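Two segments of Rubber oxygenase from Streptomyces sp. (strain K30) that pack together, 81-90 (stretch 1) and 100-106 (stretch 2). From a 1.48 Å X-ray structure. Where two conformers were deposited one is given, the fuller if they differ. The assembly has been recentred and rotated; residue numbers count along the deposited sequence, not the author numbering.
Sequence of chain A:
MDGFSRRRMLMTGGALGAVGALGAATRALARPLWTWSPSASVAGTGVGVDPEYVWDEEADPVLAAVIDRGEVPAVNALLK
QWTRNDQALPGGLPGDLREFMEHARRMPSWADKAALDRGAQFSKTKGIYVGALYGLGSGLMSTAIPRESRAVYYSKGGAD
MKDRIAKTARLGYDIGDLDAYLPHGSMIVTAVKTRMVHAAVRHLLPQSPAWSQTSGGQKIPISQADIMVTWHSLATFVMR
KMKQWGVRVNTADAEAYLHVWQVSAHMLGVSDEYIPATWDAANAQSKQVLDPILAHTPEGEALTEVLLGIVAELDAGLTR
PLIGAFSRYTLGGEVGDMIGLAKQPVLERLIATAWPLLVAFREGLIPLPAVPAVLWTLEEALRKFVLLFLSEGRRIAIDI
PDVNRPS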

# COMPACT_ATOMS: atom_id res chain seq x y z
N GLN A 81 -6.23 -9.09 21.12
CA GLN A 81 -5.76 -8.39 22.30
C GLN A 81 -4.41 -7.69 22.12
O GLN A 81 -4.03 -6.94 22.97
CB GLN A 81 -5.61 -9.38 23.48
CG GLN A 81 -6.90 -10.11 23.85
CD GLN A 81 -6.65 -11.12 24.99
OE1 GLN A 81 -6.07 -12.19 24.77
NE2 GLN A 81 -7.11 -10.80 26.19
N TRP A 82 -3.71 -7.94 21.04
CA TRP A 82 -2.38 -7.39 20.78
C TRP A 82 -2.53 -6.19 19.84
O TRP A 82 -2.82 -6.39 18.71
CB TRP A 82 -1.48 -8.49 20.19
CG TRP A 82 -0.03 -8.02 20.08
CD1 TRP A 82 0.70 -7.45 21.08
CD2 TRP A 82 0.82 -8.07 18.92
NE1 TRP A 82 1.96 -7.15 20.63
CE2 TRP A 82 2.06 -7.51 19.31
CE3 TRP A 82 0.69 -8.59 17.66
CZ2 TRP A 82 3.13 -7.42 18.44
CZ3 TRP A 82 1.75 -8.47 16.78
CH2 TRP A 82 2.96 -7.90 17.18
N THR A 83 -2.48 -4.99 20.37
CA THR A 83 -2.89 -3.79 19.64
C THR A 83 -1.86 -2.69 19.63
O THR A 83 -2.01 -1.82 18.80
CB THR A 83 -4.19 -3.22 20.16
OG1 THR A 83 -3.98 -2.72 21.48
CG2 THR A 83 -5.27 -4.27 20.16
N ARG A 84 -0.83 -2.73 20.43
CA ARG A 84 0.10 -1.61 20.49
C ARG A 84 1.53 -2.11 20.42
O ARG A 84 1.88 -3.23 20.82
CB ARG A 84 0.00 -0.87 21.85
CG ARG A 84 -1.16 0.01 22.23
CD ARG A 84 -0.88 0.54 23.67
NE ARG A 84 0.41 1.22 23.82
CZ ARG A 84 0.67 2.12 24.77
NH1 ARG A 84 -0.23 2.30 25.74
NH2 ARG A 84 1.86 2.69 24.84
N ASN A 85 2.40 -1.28 19.83
CA ASN A 85 3.76 -1.64 19.55
C ASN A 85 4.58 -2.08 20.78
O ASN A 85 5.42 -2.90 20.64
CB ASN A 85 4.49 -0.43 18.89
CG ASN A 85 4.05 -0.16 17.47
OD1 ASN A 85 3.47 -0.97 16.77
ND2 ASN A 85 4.41 1.05 17.02
N ASP A 86 4.29 -1.48 21.92
CA ASP A 86 5.10 -1.79 23.12
C ASP A 86 4.46 -2.92 23.94
O ASP A 86 4.99 -3.21 24.99
CB ASP A 86 5.27 -0.54 23.97
CG ASP A 86 3.96 -0.05 24.57
OD1 ASP A 86 2.86 -0.59 24.26
OD2 ASP A 86 4.00 0.98 25.35
N GLN A 87 3.39 -3.54 23.46
CA GLN A 87 2.70 -4.53 24.29
C GLN A 87 3.33 -5.88 24.21
O GLN A 87 3.71 -6.38 23.15
CB GLN A 87 1.30 -4.62 23.80
CG GLN A 87 0.32 -5.39 24.64
CD GLN A 87 -1.03 -5.44 23.95
OE1 GLN A 87 -1.37 -4.61 23.00
NE2 GLN A 87 -1.82 -6.45 24.40
N ALA A 88 3.34 -6.63 25.33
CA ALA A 88 3.77 -8.01 25.31
C ALA A 88 2.78 -8.87 24.51
O ALA A 88 1.60 -8.55 24.45
CB ALA A 88 3.85 -8.53 26.74
N LEU A 89 3.27 -9.93 23.89
CA LEU A 89 2.38 -10.82 23.16
C LEU A 89 1.44 -11.45 24.17
O LEU A 89 1.81 -11.72 25.30
CB LEU A 89 3.12 -11.91 22.47
CG LEU A 89 3.97 -11.49 21.30
CD1 LEU A 89 4.79 -12.70 20.82
CD2 LEU A 89 3.11 -10.95 20.15
N PRO A 90 0.19 -11.72 23.76
CA PRO A 90 -0.72 -12.42 24.67
C PRO A 90 -0.23 -13.81 24.97
O PRO A 90 0.26 -14.50 24.10
CB PRO A 90 -2.04 -12.48 23.89
CG PRO A 90 -1.64 -12.34 22.47
CD PRO A 90 -0.44 -11.41 22.46
N PHE A 100 7.93 -17.05 16.16
CA PHE A 100 7.89 -16.25 14.91
C PHE A 100 7.59 -14.82 15.24
O PHE A 100 8.27 -13.89 14.71
CB PHE A 100 6.92 -16.81 13.89
CG PHE A 100 6.64 -15.86 12.76
CD1 PHE A 100 7.62 -15.73 11.77
CD2 PHE A 100 5.52 -15.01 12.76
CE1 PHE A 100 7.43 -14.80 10.79
CE2 PHE A 100 5.40 -14.05 11.76
CZ PHE A 100 6.35 -13.99 10.78
N MET A 101 6.57 -14.55 16.02
CA MET A 101 6.11 -13.17 16.26
C MET A 101 7.12 -12.37 17.04
O MET A 101 7.31 -11.17 16.79
CB MET A 101 4.73 -13.14 16.97
CG MET A 101 3.67 -13.64 16.06
SD MET A 101 2.02 -13.65 16.83
CE MET A 101 1.74 -11.88 16.72
N GLU A 102 7.79 -13.02 17.98
CA GLU A 102 8.80 -12.33 18.79
C GLU A 102 9.96 -11.86 17.89
O GLU A 102 10.52 -10.80 18.13
CB GLU A 102 9.27 -13.23 19.97
CG GLU A 102 8.45 -12.96 21.25
CD GLU A 102 8.55 -11.45 21.70
OE1 GLU A 102 9.72 -10.98 21.85
OE2 GLU A 102 7.52 -10.66 21.88
N HIS A 103 10.31 -12.67 16.90
CA HIS A 103 11.34 -12.29 15.95
C HIS A 103 10.84 -11.24 14.95
O HIS A 103 11.53 -10.24 14.69
CB HIS A 103 11.76 -13.57 15.22
CG HIS A 103 12.91 -13.37 14.28
ND1 HIS A 103 14.15 -12.95 14.73
CD2 HIS A 103 13.02 -13.56 12.95
CE1 HIS A 103 14.98 -12.88 13.71
NE2 HIS A 103 14.32 -13.24 12.61
N ALA A 104 9.61 -11.44 14.46
CA ALA A 104 9.06 -10.55 13.44
C ALA A 104 8.78 -9.17 13.94
O ALA A 104 8.78 -8.21 13.11
CB ALA A 104 7.82 -11.17 12.88
N ARG A 105 8.60 -8.96 15.24
CA ARG A 105 8.31 -7.66 15.74
C ARG A 105 9.55 -6.75 15.94
O ARG A 105 9.43 -5.60 16.25
CB ARG A 105 7.46 -7.77 17.02
CG ARG A 105 8.35 -8.19 18.18
CD ARG A 105 7.62 -8.38 19.50
NE ARG A 105 6.94 -7.15 19.88
CZ ARG A 105 6.03 -6.99 20.82
NH1 ARG A 105 5.62 -8.03 21.55
NH2 ARG A 105 5.50 -5.81 20.96
N ARG A 106 10.73 -7.32 15.71
CA ARG A 106 11.96 -6.55 15.90
C ARG A 106 12.16 -5.57 14.73
O ARG A 106 12.11 -5.97 13.58
CB ARG A 106 13.12 -7.51 15.96
CG ARG A 106 13.10 -8.35 17.23
CD ARG A 106 14.13 -9.45 17.19
NE ARG A 106 15.45 -8.88 17.06
CZ ARG A 106 16.25 -8.99 16.00
NH1 ARG A 106 15.90 -9.71 14.91
NH2 ARG A 106 17.42 -8.37 16.04
O HOH W 1 5.97 -10.69 24.47

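A loop without regular secondary structure leaves backbone carbonyls in need of donors, and a single arginine can serve several of them. In this rubber oxygenase the irregular stretch 81-90 lies against the end of a helix, whose last turn carries Met-101 and Glu-102 and is followed by Arg-105. A type I turn from Arg-84 to Gln-87, closed by Gln-87 N to Arg-84 O (3.1 Å), directs the carbonyls of Asn-85 and Gln-87 to the Arg-105 guanidinium. Arg-105 NH1 and NH2 both donate to Gln-87 O, at 3.0 and 2.9 Å, while NH2 also makes a weak bond to Asn-85 O (2.9 Å). Gln-87 O accepts a third hydrogen bond, from Trp-82 NE1 (3.2 Å), so the indole nitrogen is satisfied as well. Within its own stretch, Arg-105 NH1 forms a salt bridge with Glu-102 OE2 (3.3 Å). That carboxylate oxygen also accepts from a water (3.0 Å from OE2), which in turn accepts from Leu-89 N (2.9 Å), linking the stretches where no direct bond reaches. Apolar contacts adjoin the polar cluster: the edge of the Trp-82 ring lies over one guanidinium face, with CZ2 3.8 Å from Arg-105 CZ, and Met-101 CE meets both Trp-82 CZ3 (3.4 Å) and Leu-89 CD2 (3.8 Å).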